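Local structure of alkaline phosphatase D (Bacillus subtilis, 2YEQ) at residues E214-N219 with N287-K292; P222-S227 with K512-Q517. The protein hydrolyses phosphate esters, acting as a phosphodiesterase with an iron- and calcium-containing active site. All coordinates share one frame; numbering follows the deposited sequence.

Contact 1. Residues E214-N219 with N287-K292; sequences ENNYAN and NNDGNK. With CA (calcium ion), chain B; NA (sodium ion), chain C.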
ATOM      1  N   GLU A 214       7.857  -2.628  11.858  1.00 15.86           N
ATOM      2  CA  GLU A 214       8.413  -1.546  12.650  1.00 16.88           C
ATOM      3  C   GLU A 214       9.066  -0.549  11.723  1.00 16.69           C
ATOM      4  O   GLU A 214       9.626  -0.939  10.700  1.00 15.56           O
ATOM      5  CB  GLU A 214       9.464  -2.047  13.689  1.00 17.18           C
ATOM      6  CG  GLU A 214       9.945  -0.890  14.618  1.00 19.08           C
ATOM      7  CD  GLU A 214      11.100  -1.241  15.610  1.00 22.69           C
ATOM      8  OE1 GLU A 214      11.978  -2.035  15.222  1.00 21.05           O
ATOM      9  OE2 GLU A 214      11.118  -0.657  16.745  1.00 21.24           O
ATOM     10  N   ASN A 215       9.041   0.720  12.116  1.00 16.20           N
ATOM     11  CA  ASN A 215       9.635   1.793  11.316  1.00 18.10           C
ATOM     12  C   ASN A 215      11.043   1.499  10.769  1.00 20.57           C
ATOM     13  O   ASN A 215      11.972   1.162  11.535  1.00 19.87           O
ATOM     14  CB  ASN A 215       9.727   3.091  12.126  1.00 16.70           C
ATOM     15  CG  ASN A 215      10.074   4.297  11.256  1.00 18.43           C
ATOM     16  OD1 ASN A 215       9.388   4.571  10.255  1.00 17.97           O
ATOM     17  ND2 ASN A 215      11.130   5.029  11.637  1.00 17.83           N
ATOM     18  N   ASN A 216      11.181   1.672   9.452  1.00 19.77           N
ATOM     19  CA  ASN A 216      12.451   1.624   8.723  1.00 19.19           C
ATOM     20  C   ASN A 216      13.274   0.368   8.922  1.00 21.27           C
ATOM     21  O   ASN A 216      14.513   0.413   8.853  1.00 20.78           O
ATOM     22  CB  ASN A 216      13.302   2.861   9.036  1.00 19.74           C
ATOM     23  CG  ASN A 216      12.814   4.129   8.286  1.00 24.02           C
ATOM     24  OD1 ASN A 216      11.626   4.339   8.148  1.00 20.09           O
ATOM     25  ND2 ASN A 216      13.750   4.973   7.825  1.00 21.44           N
ATOM     26  N   TYR A 217      12.600  -0.760   9.117  1.00 18.35           N
ATOM     27  CA  TYR A 217      13.282  -2.014   9.115  1.00 17.43           C
ATOM     28  C   TYR A 217      13.868  -2.320   7.744  1.00 18.99           C
ATOM     29  O   TYR A 217      13.378  -1.842   6.703  1.00 17.80           O
ATOM     30  CB  TYR A 217      12.402  -3.152   9.633  1.00 17.71           C
ATOM     31  CG  TYR A 217      11.516  -3.942   8.696  1.00 15.52           C
ATOM     32  CD1 TYR A 217      11.973  -5.074   8.068  1.00 15.99           C
ATOM     33  CD2 TYR A 217      10.161  -3.592   8.514  1.00 16.75           C
ATOM     34  CE1 TYR A 217      11.154  -5.844   7.282  1.00 16.61           C
ATOM     35  CE2 TYR A 217       9.320  -4.351   7.714  1.00 15.00           C
ATOM     36  CZ  TYR A 217       9.799  -5.457   7.094  1.00 16.03           C
ATOM     37  OH  TYR A 217       8.974  -6.222   6.304  1.00 14.66           O
ATOM     38  N   ALA A 218      14.913  -3.142   7.750  1.00 17.63           N
ATOM     39  CA  ALA A 218      15.568  -3.561   6.512  1.00 18.20           C
ATOM     40  C   ALA A 218      15.915  -5.038   6.605  1.00 21.06           C
ATOM     41  O   ALA A 218      16.897  -5.399   7.263  1.00 20.85           O
ATOM     42  CB  ALA A 218      16.829  -2.688   6.284  1.00 17.21           C
ATOM     43  N   ASN A 219      15.106  -5.882   5.945  1.00 18.43           N
ATOM     44  CA  ASN A 219      15.219  -7.332   6.052  1.00 19.75           C
ATOM     45  C   ASN A 219      15.098  -7.747   7.552  1.00 22.63           C
ATOM     46  O   ASN A 219      13.975  -7.702   8.127  1.00 19.14           O
ATOM     47  CB  ASN A 219      16.503  -7.836   5.361  1.00 18.70           C
ATOM     48  CG  ASN A 219      16.515  -9.314   5.138  1.00 18.36           C
ATOM     49  OD1 ASN A 219      15.794 -10.096   5.800  1.00 19.78           O
ATOM     50  ND2 ASN A 219      17.342  -9.744   4.177  1.00 19.76           N
ATOM     51  N   ASN A 287      24.502   5.325   5.551  1.00 23.09           N
ATOM     52  CA  ASN A 287      24.733   6.599   6.217  1.00 22.47           C
ATOM     53  C   ASN A 287      23.860   6.842   7.412  1.00 22.06           C
ATOM     54  O   ASN A 287      23.473   8.001   7.683  1.00 21.06           O
ATOM     55  CB  ASN A 287      24.602   7.797   5.242  1.00 26.08           C
ATOM     56  CG  ASN A 287      25.419   7.635   3.957  1.00 31.64           C
ATOM     57  OD1 ASN A 287      24.970   8.018   2.848  1.00 33.40           O
ATOM     58  ND2 ASN A 287      26.620   7.098   4.089  1.00 27.44           N
ATOM     59  N   ASN A 288      23.572   5.774   8.167  1.00 24.24           N
ATOM     60  CA  ASN A 288      22.701   5.860   9.344  1.00 24.77           C
ATOM     61  C   ASN A 288      21.266   6.300   9.032  1.00 23.43           C
ATOM     62  O   ASN A 288      20.561   6.812   9.917  1.00 21.74           O
ATOM     63  CB  ASN A 288      23.297   6.800  10.409  1.00 28.91           C
ATOM     64  CG  ASN A 288      24.506   6.199  11.104  1.00 35.83           C
ATOM     65  OD1 ASN A 288      25.482   6.886  11.336  1.00 42.20           O
ATOM     66  ND2 ASN A 288      24.440   4.920  11.432  1.00 35.11           N
ATOM     67  N   ASP A 289      20.831   6.103   7.785  1.00 23.11           N
ATOM     68  CA  ASP A 289      19.443   6.404   7.408  1.00 24.09           C
ATOM     69  C   ASP A 289      19.184   7.914   7.422  1.00 24.21           C
ATOM     70  O   ASP A 289      20.107   8.732   7.534  1.00 25.21           O
ATOM     71  CB  ASP A 289      18.452   5.659   8.351  1.00 26.44           C
ATOM     72  CG  ASP A 289      17.124   5.251   7.656  1.00 29.77           C
ATOM     73  OD1 ASP A 289      16.787   5.808   6.565  1.00 28.07           O
ATOM     74  OD2 ASP A 289      16.424   4.373   8.211  1.00 27.40           O
ATOM     75  N   GLY A 290      17.924   8.299   7.290  1.00 23.14           N
ATOM     76  CA  GLY A 290      17.577   9.705   7.245  1.00 23.45           C
ATOM     77  C   GLY A 290      17.881  10.286   5.864  1.00 21.33           C
ATOM     78  O   GLY A 290      17.970   9.566   4.865  1.00 20.10           O
ATOM     79  N   ASN A 291      18.024  11.600   5.821  1.00 23.91           N
ATOM     80  CA  ASN A 291      18.309  12.321   4.592  1.00 25.37           C
ATOM     81  C   ASN A 291      19.763  12.771   4.649  1.00 24.81           C
ATOM     82  O   ASN A 291      20.118  13.564   5.501  1.00 25.88           O
ATOM     83  CB  ASN A 291      17.360  13.513   4.464  1.00 25.88           C
ATOM     84  CG  ASN A 291      15.883  13.092   4.506  1.00 24.03           C
ATOM     85  OD1 ASN A 291      15.087  13.620   5.271  1.00 29.35           O
ATOM     86  ND2 ASN A 291      15.542  12.130   3.714  1.00 22.31           N
ATOM     87  N   LYS A 292      20.593  12.220   3.777  1.00 24.08           N
ATOM     88  CA  LYS A 292      22.033  12.370   3.890  1.00 25.94           C
ATOM     89  C   LYS A 292      22.651  12.579   2.518  1.00 27.16           C
ATOM     90  O   LYS A 292      22.026  12.235   1.494  1.00 24.15           O
ATOM     91  CB  LYS A 292      22.631  11.095   4.513  1.00 25.73           C
ATOM     92  CG  LYS A 292      22.083  10.732   5.900  1.00 25.06           C
ATOM     93  CD  LYS A 292      22.562  11.707   6.984  1.00 25.52           C
ATOM     94  CE  LYS A 292      21.963  11.409   8.369  1.00 26.35           C
ATOM     95  NZ  LYS A 292      22.165   9.985   8.785  1.00 26.91           N
TER
HETATM   96 CA    CA B1526       9.325   4.771   7.905  1.00 20.36          CA
HETATM   97 NA    NA C 582      10.071   0.944  18.044  1.00 14.02          NA
HETATM   98  O   HOH W   1      11.314  -0.048  19.579  1.00 32.32           O
HETATM   99  O   HOH W   2      11.865   2.115  17.245  1.00 26.62           O
HETATM  100  O   HOH W   3       8.878   1.982  16.442  1.00 27.80           O
HETATM  101  O   HOH W   4       9.521   6.985   8.084  1.00 24.22           O
HETATM  102  O   HOH W   5       9.834   4.811   5.600  1.00 21.02           O
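The type II beta turn from E214 to Y217 approaches the segment 287-292 at N216 and D289, whose CA atoms lie 8.6 Å apart, and one side-chain bond spans the gap. N216 sends its amide across: ND2 donates to D289 OD2 over 2.8 Å, almost perfectly straight at 179°. The acceptor lies in the amide plane of N216, whereas the donor meets OD2 on its syn side but 33° out of the carboxylate plane. With CG beside the backbone N (chi1 -77°), the same N216 amide reaches a calcium ion at its other end, OD1 binding it at 2.4 Å. N215 OD1 binds that calcium too; D210 and two waters are further ligands. E214, at the start of the turn, ligates the sodium ion through OE2. Behind D289, K292 on the short strand 291-292 ties back to the preceding residues, with NZ donating to N287 O at 2.6 Å and to D289 O at 2.7 Å. D289 OD1 accepts a weak bond from G290 N. D289 is thus a second-shell residue of the calcium site: by holding ND2 it probably helps the calcium fix the rotation of the N216 amide, and its negative charge probably polarises that amide, making OD1 a better ligand.

Contact 2. Residues P222-S227 with K512-Q517; sequences PEKGQS and KAHEKQ. With NA (sodium ion), chain C; PE5 (3,6,9,12,15,18,21,24-octaoxahexacosan-1-ol), chain D.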
ATOM      1  N   PRO A 222      16.475  -4.077  12.474  1.00 19.28           N
ATOM      2  CA  PRO A 222      15.604  -2.987  12.926  1.00 18.20           C
ATOM      3  C   PRO A 222      16.340  -1.675  13.005  1.00 19.50           C
ATOM      4  O   PRO A 222      17.576  -1.634  12.999  1.00 20.26           O
ATOM      5  CB  PRO A 222      15.178  -3.430  14.344  1.00 19.49           C
ATOM      6  CG  PRO A 222      16.408  -4.169  14.847  1.00 18.81           C
ATOM      7  CD  PRO A 222      16.957  -4.892  13.618  1.00 18.44           C
ATOM      8  N   GLU A 223      15.574  -0.600  13.086  1.00 19.01           N
ATOM      9  CA  GLU A 223      16.097   0.729  13.216  1.00 20.85           C
ATOM     10  C   GLU A 223      16.777   0.963  14.580  1.00 22.84           C
ATOM     11  O   GLU A 223      16.525   0.245  15.556  1.00 22.22           O
ATOM     12  CB  GLU A 223      14.969   1.759  13.044  1.00 21.75           C
ATOM     13  CG  GLU A 223      13.886   1.760  14.130  1.00 23.13           C
ATOM     14  CD  GLU A 223      12.967   2.990  14.070  1.00 28.98           C
ATOM     15  OE1 GLU A 223      13.267   3.899  13.254  1.00 30.72           O
ATOM     16  OE2 GLU A 223      11.955   3.049  14.837  1.00 28.16           O
ATOM     17  N   LYS A 224      17.600   2.002  14.627  1.00 22.33           N
ATOM     18  CA  LYS A 224      18.150   2.561  15.859  1.00 26.80           C
ATOM     19  C   LYS A 224      18.978   1.563  16.680  1.00 26.78           C
ATOM     20  O   LYS A 224      18.919   1.577  17.909  1.00 27.17           O
ATOM     21  CB  LYS A 224      17.015   3.135  16.713  1.00 30.31           C
ATOM     22  CG  LYS A 224      16.163   4.199  15.997  1.00 34.16           C
ATOM     23  CD  LYS A 224      16.800   5.545  16.076  1.00 40.82           C
ATOM     24  CE  LYS A 224      15.901   6.635  15.498  1.00 49.05           C
ATOM     25  NZ  LYS A 224      16.337   7.048  14.125  1.00 53.00           N
ATOM     26  N   GLY A 225      19.701   0.686  16.000  1.00 25.83           N
ATOM     27  CA  GLY A 225      20.606  -0.274  16.654  1.00 25.66           C
ATOM     28  C   GLY A 225      19.930  -1.219  17.628  1.00 28.75           C
ATOM     29  O   GLY A 225      20.526  -1.646  18.611  1.00 29.49           O
ATOM     30  N   GLN A 226      18.682  -1.576  17.354  1.00 27.19           N
ATOM     31  CA  GLN A 226      17.961  -2.516  18.203  1.00 24.08           C
ATOM     32  C   GLN A 226      18.382  -3.929  17.885  1.00 24.59           C
ATOM     33  O   GLN A 226      19.134  -4.160  16.931  1.00 26.73           O
ATOM     34  CB  GLN A 226      16.464  -2.314  18.016  1.00 23.22           C
ATOM     35  CG  GLN A 226      16.023  -0.963  18.525  1.00 23.73           C
ATOM     36  CD  GLN A 226      14.534  -0.727  18.290  1.00 27.84           C
ATOM     37  OE1 GLN A 226      14.100  -0.481  17.173  1.00 27.88           O
ATOM     38  NE2 GLN A 226      13.758  -0.850  19.329  1.00 24.90           N
ATOM     39  N   SER A 227      17.900  -4.884  18.676  1.00 23.08           N
ATOM     40  CA  SER A 227      18.350  -6.263  18.575  1.00 25.57           C
ATOM     41  C   SER A 227      17.761  -6.995  17.381  1.00 25.72           C
ATOM     42  O   SER A 227      16.529  -7.054  17.236  1.00 20.49           O
ATOM     43  CB  SER A 227      17.999  -7.018  19.848  1.00 24.12           C
ATOM     44  OG  SER A 227      17.939  -8.401  19.644  1.00 26.85           O
ATOM     45  N   LYS A 512      11.277  11.422  17.175  1.00 34.62           N
ATOM     46  CA  LYS A 512      10.612  11.822  18.425  1.00 38.08           C
ATOM     47  C   LYS A 512       9.786  10.679  19.012  1.00 39.06           C
ATOM     48  O   LYS A 512       9.782  10.484  20.223  1.00 37.45           O
ATOM     49  CB  LYS A 512       9.707  13.034  18.199  1.00 43.19           C
ATOM     50  CG  LYS A 512      10.449  14.349  18.164  1.00 50.86           C
ATOM     51  CD  LYS A 512      10.869  14.812  19.571  1.00 63.06           C
ATOM     52  CE  LYS A 512      12.376  15.074  19.663  1.00 67.51           C
ATOM     53  NZ  LYS A 512      12.726  15.855  20.881  1.00 72.43           N
ATOM     54  N   ALA A 513       9.103   9.919  18.152  1.00 33.55           N
ATOM     55  CA  ALA A 513       8.328   8.764  18.598  1.00 33.43           C
ATOM     56  C   ALA A 513       9.240   7.774  19.315  1.00 32.58           C
ATOM     57  O   ALA A 513       8.942   7.353  20.431  1.00 29.40           O
ATOM     58  CB  ALA A 513       7.615   8.076  17.421  1.00 29.20           C
ATOM     59  N   HIS A 514      10.333   7.390  18.660  1.00 36.53           N
ATOM     60  CA  HIS A 514      11.296   6.427  19.237  1.00 41.78           C
ATOM     61  C   HIS A 514      11.842   6.915  20.577  1.00 40.45           C
ATOM     62  O   HIS A 514      11.978   6.147  21.524  1.00 45.16           O
ATOM     63  CB  HIS A 514      12.467   6.173  18.275  1.00 42.04           C
ATOM     64  CG  HIS A 514      13.528   5.274  18.832  1.00 42.73           C
ATOM     65  ND1 HIS A 514      14.679   5.755  19.427  1.00 43.31           N
ATOM     66  CD2 HIS A 514      13.612   3.924  18.886  1.00 42.74           C
ATOM     67  CE1 HIS A 514      15.429   4.737  19.811  1.00 42.15           C
ATOM     68  NE2 HIS A 514      14.805   3.615  19.495  1.00 43.10           N
ATOM     69  N   GLU A 515      12.146   8.199  20.650  1.00 39.51           N
ATOM     70  CA  GLU A 515      12.617   8.798  21.891  1.00 46.70           C
ATOM     71  C   GLU A 515      11.582   8.637  23.000  1.00 44.36           C
ATOM     72  O   GLU A 515      11.926   8.204  24.093  1.00 38.38           O
ATOM     73  CB  GLU A 515      12.934  10.280  21.662  1.00 54.50           C
ATOM     74  CG  GLU A 515      13.387  11.051  22.893  1.00 70.53           C
ATOM     75  CD  GLU A 515      12.984  12.517  22.833  1.00 82.41           C
ATOM     76  OE1 GLU A 515      11.776  12.820  22.999  1.00 89.83           O
ATOM     77  OE2 GLU A 515      13.881  13.359  22.614  1.00 84.43           O
ATOM     78  N   LYS A 516      10.324   8.991  22.719  1.00 46.60           N
ATOM     79  CA  LYS A 516       9.227   8.809  23.684  1.00 44.80           C
ATOM     80  C   LYS A 516       9.088   7.355  24.131  1.00 37.85           C
ATOM     81  O   LYS A 516       8.851   7.104  25.300  1.00 43.25           O
ATOM     82  CB  LYS A 516       7.893   9.323  23.128  1.00 50.20           C
ATOM     83  CG  LYS A 516       7.684  10.812  23.354  1.00 60.75           C
ATOM     84  CD  LYS A 516       7.093  11.528  22.139  1.00 62.96           C
ATOM     85  CE  LYS A 516       7.361  13.030  22.183  1.00 66.40           C
ATOM     86  NZ  LYS A 516       6.200  13.791  21.643  1.00 66.22           N
ATOM     87  N   GLN A 517       9.239   6.409  23.207  1.00 39.98           N
ATOM     88  CA  GLN A 517       9.226   4.978  23.545  1.00 41.08           C
ATOM     89  C   GLN A 517      10.311   4.660  24.566  1.00 49.88           C
ATOM     90  O   GLN A 517      10.073   3.897  25.504  1.00 51.78           O
ATOM     91  CB  GLN A 517       9.465   4.108  22.310  1.00 42.81           C
ATOM     92  CG  GLN A 517       8.243   3.867  21.459  1.00 39.36           C
ATOM     93  CD  GLN A 517       8.550   3.167  20.130  1.00 46.68           C
ATOM     94  OE1 GLN A 517       9.729   2.964  19.718  1.00 40.76           O
ATOM     95  NE2 GLN A 517       7.478   2.775  19.445  1.00 44.10           N
TER
HETATM   96 NA    NA C 582      10.071   0.944  18.044  1.00 14.02          NA
HETATM   97  C48 PE5 D 554      18.061   3.792  12.180  1.00 31.11           C
HETATM   98  C50 PE5 D 554      19.297   4.637  12.514  1.00 48.70           C
HETATM   99  O1  PE5 D 554      20.512   3.874  12.380  1.00 53.90           O
HETATM  100  C1  PE5 D 554      21.086   3.477  13.634  1.00 54.74           C
HETATM  101  O   HOH W   2      11.865   2.115  17.245  1.00 26.62           O
HETATM  102  O   HOH W   3       8.878   1.982  16.442  1.00 27.80           O
HETATM  103  O   HOH W   1      11.314  -0.048  19.579  1.00 32.32           O
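The type I' beta turn from E223 to Q226 faces one side of the 512-517 helical segment, with the CA atoms of K224 and H514 8.6 Å apart. The aliphatic part of K224 lies over one face of the H514 imidazole: CG sits 3.8 Å from the ring centroid and only 7° off the normal, a CH-pi contact. K224 CB is 3.6 Å from H514 NE2 and K224 CD passes over the ND1 side. With chi1 at 176° the H514 ring is held clear of the helix, its face against K224. The K224 chain bends at chi2 and chi4, leading NZ off the ring to a hydrogen bond with N511. With an alanine in place of H514, the K224 methylenes would probably lose the flat surface they lie on, leaving a gap between turn and helix. E223 OE2 accepts a 2.6 Å hydrogen bond from a water on the sodium ion, which Q517 OE1 binds directly at 2.6 Å. E175 and E214 complete the protein ligands of this sodium site. The contact joins the C-terminal helix 504-520 to the loop between strand 203-206 and helix 228-245, which S227 N-caps through OG to A230 N.

Both contacts use the long loop between strand 203-206 and helix 228-245, and their centres lie 11 Å apart. Contact 1 is buried and rests on a single polar bond behind a calcium ligand; contact 2, nearer the surface, is mainly aliphatic packing on an imidazole, with water and metal bridging beside it. They meet directly where N215 ND2 approaches E223 OE1 at 2.9 Å, a probable hydrogen bond that ties the calcium-binding turn to the 223-226 turn further along the same loop. The sodium ion joins them again: E214 from contact 1 and Q517 from contact 2 are both ligands, so the metal links this loop to the C-terminal helix.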